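Titin heart isoform N2-B (Homo sapiens, PDB 2BK8) is the giant elastic protein of striated muscle, represented here by M1, an immunoglobulin-like domain from its M-band region that probably serves as a structural module. Local coordinates at residues His10-Glu15 with Glu89-Gly94; Gly17-Val22 with Leu60-Ile65; Asp70-Cys75 with Ser85-Leu90. All blocks are in the same frame, centred on the assembly; numbering follows the deposited sequence.

Contact 1 (His10-Glu15 with Glu89-Gly94); sequences HAVGEE and ELFVKG
A11 and V12 run parallel to L90 and F91, the axes of strands 11-13 and 89-92 closing to 4.7 Å at 36°. Three backbone bonds hold this pairing: A11 N to E89 O, F91 N to A11 O, the straightest, and G13 N to F91 O. Ahead of the strand, H10 adds a side-chain rung. Its CG lies anti to the carbonyl carbon (chi1 -56°), and its ND1 accepts the N-H of E89 at 3.0 Å, the donor tilted 16° from the ring plane. The edge of the F91 ring meets one face of the imidazole in an offset edge-to-face pair, centroids 5.7 Å apart, with F91 CE2 3.7 Å from H10 CB. On the same side of the sheet V12 CG2 comes to the edge of the F91 ring, while A11 and L90 turn inward onto V19 and Y21. Water 1 bridges G13 O and K93 N, and water 2 joins K93 O to E15 OE2, which also pairs with K67. Because ND1 accepts a hydrogen bond, H10 is probably neutral with its proton on NE2, and its ring extends the ladder of this parallel pair, the A'-G pairing of I-set immunoglobulin domains.

Contact 2 (Gly17-Val22 with Leu60-Ile65); sequences GHVKYV and LYVKDI
G17 meets I65 where strand 19-26 starts and strand 57-62 has run out, at one end of the antiparallel B-E pairing of an immunoglobulin beta-sandwich. G17 O takes the N-H of I65 at 3.0 Å, and the CG1 branch of I65 lies 3.4 Å from that same oxygen. Next comes H18, whose CG sits between the backbone N and the carbonyl carbon (chi1 73°). Its ring lies alongside that of Y61, H18 CD2 3.9 Å from Y61 CE2, with the planes 31° apart. V19 forms a hydrogen-bonded pair with V62, giving its N-H to V62 O and receiving that of V62 on its own O, while V19 CG2 packs against V62 CB on the inner face. K20, opposite Y61 in a non-hydrogen-bonded pair, points outward and lays its CB over one face of the Y61 ring in a CH-pi contact, K20 CB 3.5 Å from the Y61 ring centroid and 15° off its normal. Y21 and L60 form the next hydrogen-bonded pair, with two bonds. The phenol of Y21 leaves this sheet for the other one: its OH is hydrogen-bonded to E89 O, its ring meets that of Y73, and W36 touches both Y21 and L60, as expected of side chains filling the core between two sheets. Within the pair itself, Y21 CD2 lies 4.2 Å from L60 CD2.

Contact 3 (Asp70-Cys75 with Ser85-Leu90); sequences DGTYRC and SSYAEL
Y73 faces A88 in the middle of the F-G hairpin, and from there the contact divides into a packed inner face and a polar outer one. The backbones form an antiparallel ladder with hydrogen-bonded pairs at G71-L90, Y73-A88 and C75-S86; the bond from Y73 N to A88 O is short and straight, 2.8 Å and 173°. Inside, the Y73 ring crosses the L90 side chain at a slant, CE2 3.6 Å from L90 CB, and L90 CD1 comes as close to the phenol oxygen, whose hydrogen-bond partner is D69 O. C75 and A88 point to the same side.

The outer face, more open to solvent at Y87, carries polar and aromatic side chains. R74, extended from CG to NE with CG anti to the backbone N (chi1 172°), lies beside Y87. The Y87 OH sits 3.1 Å above the guanidinium plane, over its centre, with the ring plane turned 44° from it. At the guanidinium edge NE donates to S85 OG at 3.0 Å, and water 3 lies in the same plane, bound to NH2. Farther along, T72 OG1 donates to the syn lone pair of E89 OE2 at 2.7 Å. The other carboxylate oxygen, E89 OE1, pairs with R96, which also bridges to D70, so one arginine probably offsets two acidic groups.

Strand 71-78 is flanked on its other edge by strand 33-38, through backbone hydrogen bonds between R74 and Y37, while F38 stacks on Y73. Across the sandwich C75 touches C23 of strand 19-26, and Y73 reaches L60 and V62 of strand 57-62.

Contacts 1 and 3 belong to one sheet and share E89 and L90: strand 83-92 pairs with 71-78 along one edge and with 11-13 along the other. The centres of these two contacts lie about 12 Å apart. Contact 2 lies in the facing sheet, its centre about 10 Å from that of contact 1 and 12 Å from that of contact 3. Along the chain, contact 1 joins the early strand 11-13 to the last strand and encloses contact 2, while contact 3 follows contact 2. I65 meets L90 between the sheets, and D70 OD2 accepts the N-H of V92. Contacts 1 and 3 tie the last strand to its neighbours; contact 2 pairs two facing-sheet strands.

Contact 1 (His10-Glu15 with Glu89-Gly94)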
ATOM      1  N   HIS A  10      10.453  -1.034   0.009  1.00 32.59           N
ATOM      2  CA  HIS A  10      10.290  -1.777   1.274  1.00 34.38           C
ATOM      3  C   HIS A  10      10.487  -0.791   2.430  1.00 36.61           C
ATOM      4  O   HIS A  10      11.063   0.293   2.212  1.00 36.67           O
ATOM      5  CB  HIS A  10      11.311  -2.937   1.393  1.00 33.65           C
ATOM      6  CG  HIS A  10      11.276  -3.915   0.246  1.00 34.10           C
ATOM      7  ND1 HIS A  10      10.108  -4.507  -0.195  1.00 34.81           N
ATOM      8  CD2 HIS A  10      12.270  -4.427  -0.517  1.00 37.37           C
ATOM      9  CE1 HIS A  10      10.384  -5.313  -1.207  1.00 36.42           C
ATOM     10  NE2 HIS A  10      11.688  -5.287  -1.422  1.00 36.38           N
ATOM     11  N   ALA A  11      10.073  -1.203   3.640  1.00 36.26           N
ATOM     12  CA  ALA A  11      10.285  -0.449   4.897  1.00 35.30           C
ATOM     13  C   ALA A  11      10.532  -1.348   6.123  1.00 36.73           C
ATOM     14  O   ALA A  11      10.014  -2.474   6.186  1.00 36.48           O
ATOM     15  CB  ALA A  11       9.070   0.459   5.157  1.00 37.15           C
ATOM     16  N   VAL A  12      11.316  -0.840   7.073  1.00 33.18           N
ATOM     17  CA  VAL A  12      11.459  -1.433   8.426  1.00 34.43           C
ATOM     18  C   VAL A  12      10.559  -0.652   9.387  1.00 34.36           C
ATOM     19  O   VAL A  12      10.646   0.578   9.466  1.00 35.71           O
ATOM     20  CB  VAL A  12      12.907  -1.396   8.937  1.00 32.92           C
ATOM     21  CG1 VAL A  12      12.983  -1.848  10.429  1.00 34.57           C
ATOM     22  CG2 VAL A  12      13.816  -2.286   8.102  1.00 35.15           C
ATOM     23  N   GLY A  13       9.728  -1.371  10.133  1.00 37.58           N
ATOM     24  CA  GLY A  13       8.844  -0.743  11.120  1.00 34.66           C
ATOM     25  C   GLY A  13       9.363  -1.101  12.498  1.00 34.22           C
ATOM     26  O   GLY A  13       9.728  -2.251  12.746  1.00 34.31           O
ATOM     27  N   GLU A  14       9.423  -0.105  13.376  1.00 37.62           N
ATOM     28  CA  GLU A  14       9.752  -0.355  14.774  1.00 37.10           C
ATOM     29  C   GLU A  14       8.470  -0.433  15.602  1.00 36.98           C
ATOM     30  O   GLU A  14       7.534   0.334  15.359  1.00 34.82           O
ATOM     31  CB  GLU A  14      10.643   0.749  15.346  1.00 40.52           C
ATOM     32  CG  GLU A  14      12.018   0.823  14.723  1.00 45.52           C
ATOM     33  CD  GLU A  14      12.906   1.834  15.413  1.00 48.08           C
ATOM     34  OE1 GLU A  14      12.732   2.060  16.633  1.00 52.54           O
ATOM     35  OE2 GLU A  14      13.790   2.397  14.737  1.00 48.43           O
ATOM     36  N   GLU A  15       8.450  -1.321  16.600  1.00 35.32           N
ATOM     37  CA  GLU A  15       7.241  -1.512  17.416  1.00 38.16           C
ATOM     38  C   GLU A  15       6.752  -0.175  17.982  1.00 35.88           C
ATOM     39  O   GLU A  15       7.546   0.589  18.526  1.00 35.26           O
ATOM     40  CB  GLU A  15       7.486  -2.517  18.542  1.00 37.34           C
ATOM     41  CG  GLU A  15       7.313  -3.975  18.102  1.00 42.98           C
ATOM     42  CD  GLU A  15       7.805  -4.975  19.132  1.00 44.43           C
ATOM     43  OE1 GLU A  15       7.827  -4.632  20.345  1.00 47.87           O
ATOM     44  OE2 GLU A  15       8.171  -6.109  18.739  1.00 44.62           O
ATOM     45  N   GLU A  89       7.428  -5.018   1.018  1.00 35.76           N
ATOM     46  CA  GLU A  89       7.498  -5.725   2.291  1.00 35.39           C
ATOM     47  C   GLU A  89       7.567  -4.733   3.452  1.00 33.84           C
ATOM     48  O   GLU A  89       8.073  -3.592   3.286  1.00 34.65           O
ATOM     49  CB  GLU A  89       8.751  -6.601   2.317  1.00 35.30           C
ATOM     50  CG  GLU A  89       8.793  -7.610   1.166  1.00 35.74           C
ATOM     51  CD  GLU A  89       7.716  -8.663   1.341  1.00 39.61           C
ATOM     52  OE1 GLU A  89       7.764  -9.421   2.326  1.00 39.23           O
ATOM     53  OE2 GLU A  89       6.793  -8.713   0.508  1.00 40.49           O
ATOM     54  N   LEU A  90       7.121  -5.184   4.625  1.00 34.24           N
ATOM     55  CA  LEU A  90       7.341  -4.498   5.902  1.00 35.34           C
ATOM     56  C   LEU A  90       8.102  -5.510   6.767  1.00 32.52           C
ATOM     57  O   LEU A  90       7.631  -6.650   6.945  1.00 34.95           O
ATOM     58  CB  LEU A  90       6.001  -4.126   6.576  1.00 38.15           C
ATOM     59  CG  LEU A  90       6.016  -3.138   7.750  1.00 37.33           C
ATOM     60  CD1 LEU A  90       4.592  -2.581   8.019  1.00 39.01           C
ATOM     61  CD2 LEU A  90       6.593  -3.765   8.994  1.00 41.94           C
ATOM     62  N   PHE A  91       9.296  -5.136   7.217  1.00 31.94           N
ATOM     63  CA  PHE A  91      10.111  -5.968   8.125  1.00 33.73           C
ATOM     64  C   PHE A  91      10.065  -5.390   9.554  1.00 35.29           C
ATOM     65  O   PHE A  91      10.380  -4.223   9.748  1.00 34.73           O
ATOM     66  CB  PHE A  91      11.580  -6.051   7.664  1.00 34.81           C
ATOM     67  CG  PHE A  91      11.761  -6.226   6.164  1.00 35.66           C
ATOM     68  CD1 PHE A  91      11.516  -7.459   5.545  1.00 34.65           C
ATOM     69  CD2 PHE A  91      12.229  -5.170   5.392  1.00 34.55           C
ATOM     70  CE1 PHE A  91      11.688  -7.605   4.157  1.00 36.51           C
ATOM     71  CE2 PHE A  91      12.409  -5.310   4.006  1.00 36.48           C
ATOM     72  CZ  PHE A  91      12.147  -6.528   3.397  1.00 36.44           C
ATOM     73  N   VAL A  92       9.681  -6.228  10.522  1.00 34.79           N
ATOM     74  CA  VAL A  92       9.787  -5.947  11.978  1.00 35.76           C
ATOM     75  C   VAL A  92      10.844  -6.837  12.672  1.00 36.47           C
ATOM     76  O   VAL A  92      10.868  -8.058  12.470  1.00 39.03           O
ATOM     77  CB  VAL A  92       8.396  -6.127  12.680  1.00 34.13           C
ATOM     78  CG1 VAL A  92       8.466  -5.770  14.198  1.00 35.26           C
ATOM     79  CG2 VAL A  92       7.312  -5.310  11.986  1.00 37.89           C
ATOM     80  N   LYS A  93      11.696  -6.239  13.504  1.00 36.56           N
ATOM     81  CA  LYS A  93      12.724  -6.980  14.274  1.00 37.44           C
ATOM     82  C   LYS A  93      12.112  -8.097  15.134  1.00 35.26           C
ATOM     83  O   LYS A  93      11.118  -7.870  15.803  1.00 36.47           O
ATOM     84  CB  LYS A  93      13.540  -6.019  15.149  1.00 38.77           C
ATOM     85  CG  LYS A  93      14.707  -6.679  15.861  1.00 40.78           C
ATOM     86  CD  LYS A  93      15.818  -5.670  16.135  1.00 42.70           C
ATOM     87  CE  LYS A  93      17.132  -6.356  16.529  1.00 41.74           C
ATOM     88  NZ  LYS A  93      17.154  -6.801  17.962  1.00 45.50           N
ATOM     89  N   GLY A  94      12.666  -9.313  15.045  1.00 36.42           N
ATOM     90  CA  GLY A  94      12.167 -10.472  15.824  1.00 36.36           C
ATOM     91  C   GLY A  94      11.262 -11.457  15.077  1.00 38.09           C
ATOM     92  O   GLY A  94      10.934 -12.524  15.620  1.00 36.29           O
TER
HETATM   93  O   HOH W   1      11.815  -3.437  14.004  1.00 28.14           O
HETATM   94  O   HOH W   2      10.542  -5.912  17.466  1.00 35.02           O

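Contact 2 (Gly17-Val22 with Leu60-Ile65)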
ATOM      1  N   GLY A  17       5.869   2.419  16.317  1.00 32.64           N
ATOM      2  CA  GLY A  17       6.051   3.483  15.332  1.00 36.20           C
ATOM      3  C   GLY A  17       5.110   3.367  14.144  1.00 37.01           C
ATOM      4  O   GLY A  17       4.059   2.701  14.234  1.00 34.57           O
ATOM      5  N   HIS A  18       5.485   4.011  13.029  1.00 34.94           N
ATOM      6  CA  HIS A  18       4.741   3.928  11.773  1.00 35.57           C
ATOM      7  C   HIS A  18       5.662   3.715  10.544  1.00 35.79           C
ATOM      8  O   HIS A  18       6.888   3.898  10.649  1.00 35.17           O
ATOM      9  CB  HIS A  18       3.852   5.187  11.612  1.00 37.14           C
ATOM     10  CG  HIS A  18       4.609   6.446  11.275  1.00 39.54           C
ATOM     11  ND1 HIS A  18       5.068   7.316  12.231  1.00 38.68           N
ATOM     12  CD2 HIS A  18       4.964   6.988  10.084  1.00 37.62           C
ATOM     13  CE1 HIS A  18       5.686   8.335  11.659  1.00 38.43           C
ATOM     14  NE2 HIS A  18       5.623   8.168  10.351  1.00 36.60           N
ATOM     15  N   VAL A  19       5.090   3.321   9.394  1.00 35.35           N
ATOM     16  CA  VAL A  19       5.804   3.339   8.102  1.00 39.15           C
ATOM     17  C   VAL A  19       4.838   3.872   7.040  1.00 36.73           C
ATOM     18  O   VAL A  19       3.627   3.932   7.294  1.00 37.90           O
ATOM     19  CB  VAL A  19       6.359   1.944   7.650  1.00 40.91           C
ATOM     20  CG1 VAL A  19       7.295   1.344   8.716  1.00 45.02           C
ATOM     21  CG2 VAL A  19       5.224   0.982   7.261  1.00 40.49           C
ATOM     22  N   LYS A  20       5.346   4.242   5.859  1.00 38.77           N
ATOM     23  CA  LYS A  20       4.504   4.670   4.736  1.00 37.78           C
ATOM     24  C   LYS A  20       4.883   3.928   3.477  1.00 36.59           C
ATOM     25  O   LYS A  20       6.052   3.531   3.314  1.00 35.33           O
ATOM     26  CB  LYS A  20       4.680   6.184   4.489  0.50 37.85           C
ATOM     27  CG  LYS A  20       6.144   6.624   4.283  0.50 38.04           C
ATOM     28  CD  LYS A  20       6.294   8.033   3.675  0.50 40.46           C
ATOM     29  CE  LYS A  20       7.600   8.191   2.863  0.50 37.75           C
ATOM     30  NZ  LYS A  20       8.782   7.495   3.468  0.50 35.58           N
ATOM     31  N   TYR A  21       3.901   3.769   2.590  1.00 36.69           N
ATOM     32  CA  TYR A  21       4.112   3.257   1.244  1.00 35.30           C
ATOM     33  C   TYR A  21       3.517   4.248   0.220  1.00 36.68           C
ATOM     34  O   TYR A  21       2.382   4.703   0.359  1.00 36.42           O
ATOM     35  CB  TYR A  21       3.499   1.851   1.055  1.00 36.61           C
ATOM     36  CG  TYR A  21       4.189   0.835   1.926  1.00 34.39           C
ATOM     37  CD1 TYR A  21       5.444   0.298   1.564  1.00 34.05           C
ATOM     38  CD2 TYR A  21       3.638   0.456   3.160  1.00 37.10           C
ATOM     39  CE1 TYR A  21       6.102  -0.624   2.409  1.00 35.74           C
ATOM     40  CE2 TYR A  21       4.272  -0.452   3.958  1.00 37.24           C
ATOM     41  CZ  TYR A  21       5.510  -0.971   3.594  1.00 38.50           C
ATOM     42  OH  TYR A  21       6.130  -1.854   4.461  1.00 36.76           O
ATOM     43  N   VAL A  22       4.280   4.542  -0.819  1.00 37.34           N
ATOM     44  CA  VAL A  22       3.859   5.506  -1.834  1.00 35.60           C
ATOM     45  C   VAL A  22       3.903   4.842  -3.202  1.00 35.31           C
ATOM     46  O   VAL A  22       4.965   4.325  -3.643  1.00 36.38           O
ATOM     47  CB  VAL A  22       4.775   6.773  -1.848  1.00 34.23           C
ATOM     48  CG1 VAL A  22       4.414   7.690  -3.052  1.00 36.55           C
ATOM     49  CG2 VAL A  22       4.712   7.523  -0.528  1.00 36.95           C
ATOM     50  N   LEU A  60      -0.329   4.832   1.617  1.00 36.74           N
ATOM     51  CA  LEU A  60      -0.735   4.044   2.779  1.00 35.69           C
ATOM     52  C   LEU A  60       0.192   4.314   3.962  1.00 35.67           C
ATOM     53  O   LEU A  60       1.393   4.101   3.892  1.00 33.98           O
ATOM     54  CB  LEU A  60      -0.752   2.520   2.469  1.00 33.86           C
ATOM     55  CG  LEU A  60      -0.892   1.615   3.717  1.00 34.66           C
ATOM     56  CD1 LEU A  60      -2.298   1.705   4.356  1.00 35.78           C
ATOM     57  CD2 LEU A  60      -0.565   0.146   3.350  1.00 35.85           C
ATOM     58  N   TYR A  61      -0.380   4.775   5.067  1.00 34.24           N
ATOM     59  CA  TYR A  61       0.359   4.921   6.322  1.00 37.77           C
ATOM     60  C   TYR A  61      -0.118   3.885   7.332  1.00 37.11           C
ATOM     61  O   TYR A  61      -1.308   3.831   7.657  1.00 37.47           O
ATOM     62  CB  TYR A  61       0.181   6.317   6.891  1.00 39.48           C
ATOM     63  CG  TYR A  61       1.250   7.292   6.479  1.00 45.20           C
ATOM     64  CD1 TYR A  61       1.250   7.830   5.204  1.00 46.64           C
ATOM     65  CD2 TYR A  61       2.256   7.675   7.356  1.00 43.39           C
ATOM     66  CE1 TYR A  61       2.218   8.733   4.806  1.00 48.92           C
ATOM     67  CE2 TYR A  61       3.247   8.580   6.968  1.00 47.86           C
ATOM     68  CZ  TYR A  61       3.222   9.096   5.682  1.00 46.81           C
ATOM     69  OH  TYR A  61       4.158  10.025   5.252  1.00 47.47           O
ATOM     70  N   VAL A  62       0.823   3.073   7.823  1.00 37.38           N
ATOM     71  CA  VAL A  62       0.523   2.053   8.866  1.00 37.43           C
ATOM     72  C   VAL A  62       0.978   2.499  10.250  1.00 37.92           C
ATOM     73  O   VAL A  62       2.162   2.778  10.423  1.00 38.52           O
ATOM     74  CB  VAL A  62       1.237   0.706   8.570  1.00 36.82           C
ATOM     75  CG1 VAL A  62       0.820  -0.349   9.631  1.00 38.70           C
ATOM     76  CG2 VAL A  62       0.948   0.210   7.131  1.00 37.60           C
ATOM     77  N   LYS A  63       0.045   2.551  11.223  1.00 36.20           N
ATOM     78  CA  LYS A  63       0.255   3.067  12.594  1.00 35.66           C
ATOM     79  C   LYS A  63       0.430   1.984  13.669  1.00 33.99           C
ATOM     80  O   LYS A  63       0.049   0.837  13.454  1.00 33.74           O
ATOM     81  CB  LYS A  63      -0.927   3.956  13.004  0.50 36.74           C
ATOM     82  CG  LYS A  63      -0.954   5.328  12.350  0.50 35.13           C
ATOM     83  CD  LYS A  63      -0.745   5.242  10.842  0.50 31.99           C
ATOM     84  CE  LYS A  63       0.253   6.285  10.425  0.50 30.46           C
ATOM     85  NZ  LYS A  63       0.146   6.561   8.976  0.50 32.93           N
ATOM     86  N   ASP A  64       0.931   2.388  14.845  1.00 32.18           N
ATOM     87  CA  ASP A  64       1.070   1.516  16.024  1.00 34.82           C
ATOM     88  C   ASP A  64       1.634   0.146  15.660  1.00 30.66           C
ATOM     89  O   ASP A  64       0.993  -0.876  15.859  1.00 31.44           O
ATOM     90  CB  ASP A  64      -0.278   1.350  16.758  1.00 34.23           C
ATOM     91  CG  ASP A  64      -0.813   2.643  17.312  1.00 39.86           C
ATOM     92  OD1 ASP A  64      -0.203   3.177  18.262  1.00 41.35           O
ATOM     93  OD2 ASP A  64      -1.873   3.107  16.829  1.00 44.58           O
ATOM     94  N   ILE A  65       2.830   0.119  15.087  1.00 32.86           N
ATOM     95  CA  ILE A  65       3.380  -1.137  14.530  1.00 33.59           C
ATOM     96  C   ILE A  65       3.523  -2.250  15.584  1.00 31.50           C
ATOM     97  O   ILE A  65       3.875  -1.987  16.775  1.00 30.78           O
ATOM     98  CB  ILE A  65       4.725  -0.867  13.745  1.00 32.06           C
ATOM     99  CG1 ILE A  65       4.433  -0.121  12.418  1.00 32.86           C
ATOM    100  CG2 ILE A  65       5.586  -2.173  13.621  1.00 31.14           C
ATOM    101  CD1 ILE A  65       3.816  -0.954  11.336  1.00 37.51           C
TER

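Contact 3 (Asp70-Cys75 with Ser85-Leu90)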
ATOM      1  N   ASP A  70       4.410  -7.509  10.045  1.00 32.67           N
ATOM      2  CA  ASP A  70       5.470  -7.996   9.147  1.00 34.61           C
ATOM      3  C   ASP A  70       4.842  -8.855   8.027  1.00 36.85           C
ATOM      4  O   ASP A  70       4.145  -9.843   8.306  1.00 37.83           O
ATOM      5  CB  ASP A  70       6.553  -8.745   9.960  1.00 36.38           C
ATOM      6  CG  ASP A  70       7.779  -9.150   9.122  1.00 34.85           C
ATOM      7  OD1 ASP A  70       7.584  -9.834   8.088  1.00 37.44           O
ATOM      8  OD2 ASP A  70       8.930  -8.811   9.518  1.00 35.05           O
ATOM      9  N   GLY A  71       5.084  -8.462   6.773  1.00 36.45           N
ATOM     10  CA  GLY A  71       4.626  -9.215   5.576  1.00 36.15           C
ATOM     11  C   GLY A  71       4.617  -8.423   4.275  1.00 39.54           C
ATOM     12  O   GLY A  71       5.433  -7.495   4.067  1.00 38.37           O
ATOM     13  N   THR A  72       3.673  -8.784   3.403  1.00 37.13           N
ATOM     14  CA  THR A  72       3.578  -8.210   2.062  1.00 37.14           C
ATOM     15  C   THR A  72       2.360  -7.296   1.906  1.00 39.64           C
ATOM     16  O   THR A  72       1.244  -7.702   2.266  1.00 39.20           O
ATOM     17  CB  THR A  72       3.519  -9.325   1.003  1.00 40.32           C
ATOM     18  OG1 THR A  72       4.659 -10.189   1.140  1.00 38.08           O
ATOM     19  CG2 THR A  72       3.511  -8.723  -0.384  1.00 37.95           C
ATOM     20  N   TYR A  73       2.583  -6.090   1.354  1.00 36.53           N
ATOM     21  CA  TYR A  73       1.513  -5.089   1.130  1.00 36.82           C
ATOM     22  C   TYR A  73       1.328  -4.908  -0.387  1.00 37.24           C
ATOM     23  O   TYR A  73       2.323  -4.863  -1.119  1.00 40.93           O
ATOM     24  CB  TYR A  73       1.862  -3.753   1.833  1.00 35.81           C
ATOM     25  CG  TYR A  73       1.777  -3.869   3.345  1.00 38.56           C
ATOM     26  CD1 TYR A  73       0.682  -3.367   4.034  1.00 38.36           C
ATOM     27  CD2 TYR A  73       2.766  -4.554   4.064  1.00 39.46           C
ATOM     28  CE1 TYR A  73       0.564  -3.539   5.437  1.00 34.90           C
ATOM     29  CE2 TYR A  73       2.667  -4.718   5.463  1.00 37.13           C
ATOM     30  CZ  TYR A  73       1.569  -4.215   6.131  1.00 35.80           C
ATOM     31  OH  TYR A  73       1.511  -4.389   7.518  1.00 35.56           O
ATOM     32  N   ARG A  74       0.075  -4.866  -0.857  1.00 36.69           N
ATOM     33  CA  ARG A  74      -0.260  -4.728  -2.295  1.00 35.82           C
ATOM     34  C   ARG A  74      -1.083  -3.465  -2.501  1.00 37.47           C
ATOM     35  O   ARG A  74      -2.009  -3.195  -1.742  1.00 35.33           O
ATOM     36  CB  ARG A  74      -1.076  -5.934  -2.786  1.00 33.15           C
ATOM     37  CG  ARG A  74      -1.666  -5.863  -4.223  1.00 35.28           C
ATOM     38  CD  ARG A  74      -2.517  -7.126  -4.489  1.00 36.15           C
ATOM     39  NE  ARG A  74      -3.021  -7.247  -5.856  1.00 39.28           N
ATOM     40  CZ  ARG A  74      -3.577  -8.352  -6.357  1.00 39.25           C
ATOM     41  NH1 ARG A  74      -3.690  -9.453  -5.616  1.00 42.87           N
ATOM     42  NH2 ARG A  74      -4.000  -8.382  -7.609  1.00 39.62           N
ATOM     43  N   CYS A  75      -0.731  -2.686  -3.522  1.00 33.87           N
ATOM     44  CA  CYS A  75      -1.580  -1.570  -3.995  1.00 32.14           C
ATOM     45  C   CYS A  75      -2.217  -2.033  -5.295  1.00 33.68           C
ATOM     46  O   CYS A  75      -1.509  -2.271  -6.302  1.00 35.24           O
ATOM     47  CB  CYS A  75      -0.738  -0.316  -4.261  1.00 33.00           C
ATOM     48  SG  CYS A  75      -1.686   1.127  -4.865  1.00 36.58           S
ATOM     49  N   SER A  85      -1.123  -4.013 -10.285  1.00 31.57           N
ATOM     50  CA  SER A  85      -0.792  -4.002  -8.838  1.00 31.50           C
ATOM     51  C   SER A  85       0.724  -3.879  -8.646  1.00 30.46           C
ATOM     52  O   SER A  85       1.511  -4.338  -9.514  1.00 33.74           O
ATOM     53  CB  SER A  85      -1.244  -5.321  -8.185  1.00 33.53           C
ATOM     54  OG  SER A  85      -2.654  -5.506  -8.211  1.00 36.67           O
ATOM     55  N   SER A  86       1.115  -3.361  -7.470  1.00 32.72           N
ATOM     56  CA  SER A  86       2.517  -3.214  -7.080  1.00 29.20           C
ATOM     57  C   SER A  86       2.619  -3.692  -5.624  1.00 32.96           C
ATOM     58  O   SER A  86       1.624  -3.624  -4.911  1.00 33.50           O
ATOM     59  CB  SER A  86       2.962  -1.750  -7.292  1.00 28.72           C
ATOM     60  OG  SER A  86       3.070  -1.459  -8.699  1.00 34.99           O
ATOM     61  N   TYR A  87       3.789  -4.220  -5.241  1.00 32.26           N
ATOM     62  CA  TYR A  87       3.972  -4.926  -3.952  1.00 35.76           C
ATOM     63  C   TYR A  87       5.209  -4.415  -3.196  1.00 35.63           C
ATOM     64  O   TYR A  87       6.170  -3.971  -3.824  1.00 37.65           O
ATOM     65  CB  TYR A  87       4.117  -6.433  -4.230  1.00 34.66           C
ATOM     66  CG  TYR A  87       2.906  -7.086  -4.869  1.00 35.65           C
ATOM     67  CD1 TYR A  87       1.927  -7.689  -4.099  1.00 37.26           C
ATOM     68  CD2 TYR A  87       2.758  -7.120  -6.261  1.00 34.51           C
ATOM     69  CE1 TYR A  87       0.811  -8.301  -4.684  1.00 36.60           C
ATOM     70  CE2 TYR A  87       1.639  -7.740  -6.862  1.00 37.24           C
ATOM     71  CZ  TYR A  87       0.671  -8.324  -6.054  1.00 36.32           C
ATOM     72  OH  TYR A  87      -0.441  -8.947  -6.582  1.00 38.75           O
ATOM     73  N   ALA A  88       5.190  -4.475  -1.850  1.00 36.89           N
ATOM     74  CA  ALA A  88       6.402  -4.221  -1.057  1.00 36.44           C
ATOM     75  C   ALA A  88       6.292  -4.876   0.326  1.00 37.32           C
ATOM     76  O   ALA A  88       5.196  -5.255   0.732  1.00 35.95           O
ATOM     77  CB  ALA A  88       6.646  -2.704  -0.936  1.00 39.81           C
ATOM     78  N   GLU A  89       7.428  -5.018   1.018  1.00 35.76           N
ATOM     79  CA  GLU A  89       7.498  -5.725   2.291  1.00 35.39           C
ATOM     80  C   GLU A  89       7.567  -4.733   3.452  1.00 33.84           C
ATOM     81  O   GLU A  89       8.073  -3.592   3.286  1.00 34.65           O
ATOM     82  CB  GLU A  89       8.751  -6.601   2.317  1.00 35.30           C
ATOM     83  CG  GLU A  89       8.793  -7.610   1.166  1.00 35.74           C
ATOM     84  CD  GLU A  89       7.716  -8.663   1.341  1.00 39.61           C
ATOM     85  OE1 GLU A  89       7.764  -9.421   2.326  1.00 39.23           O
ATOM     86  OE2 GLU A  89       6.793  -8.713   0.508  1.00 40.49           O
ATOM     87  N   LEU A  90       7.121  -5.184   4.625  1.00 34.24           N
ATOM     88  CA  LEU A  90       7.341  -4.498   5.902  1.00 35.34           C
ATOM     89  C   LEU A  90       8.102  -5.510   6.767  1.00 32.52           C
ATOM     90  O   LEU A  90       7.631  -6.650   6.945  1.00 34.95           O
ATOM     91  CB  LEU A  90       6.001  -4.126   6.576  1.00 38.15           C
ATOM     92  CG  LEU A  90       6.016  -3.138   7.750  1.00 37.33           C
ATOM     93  CD1 LEU A  90       4.592  -2.581   8.019  1.00 39.01           C
ATOM     94  CD2 LEU A  90       6.593  -3.765   8.994  1.00 41.94           C
TER
HETATM   95  O   HOH W   3      -3.771  -6.486 -10.225  1.00 39.96           O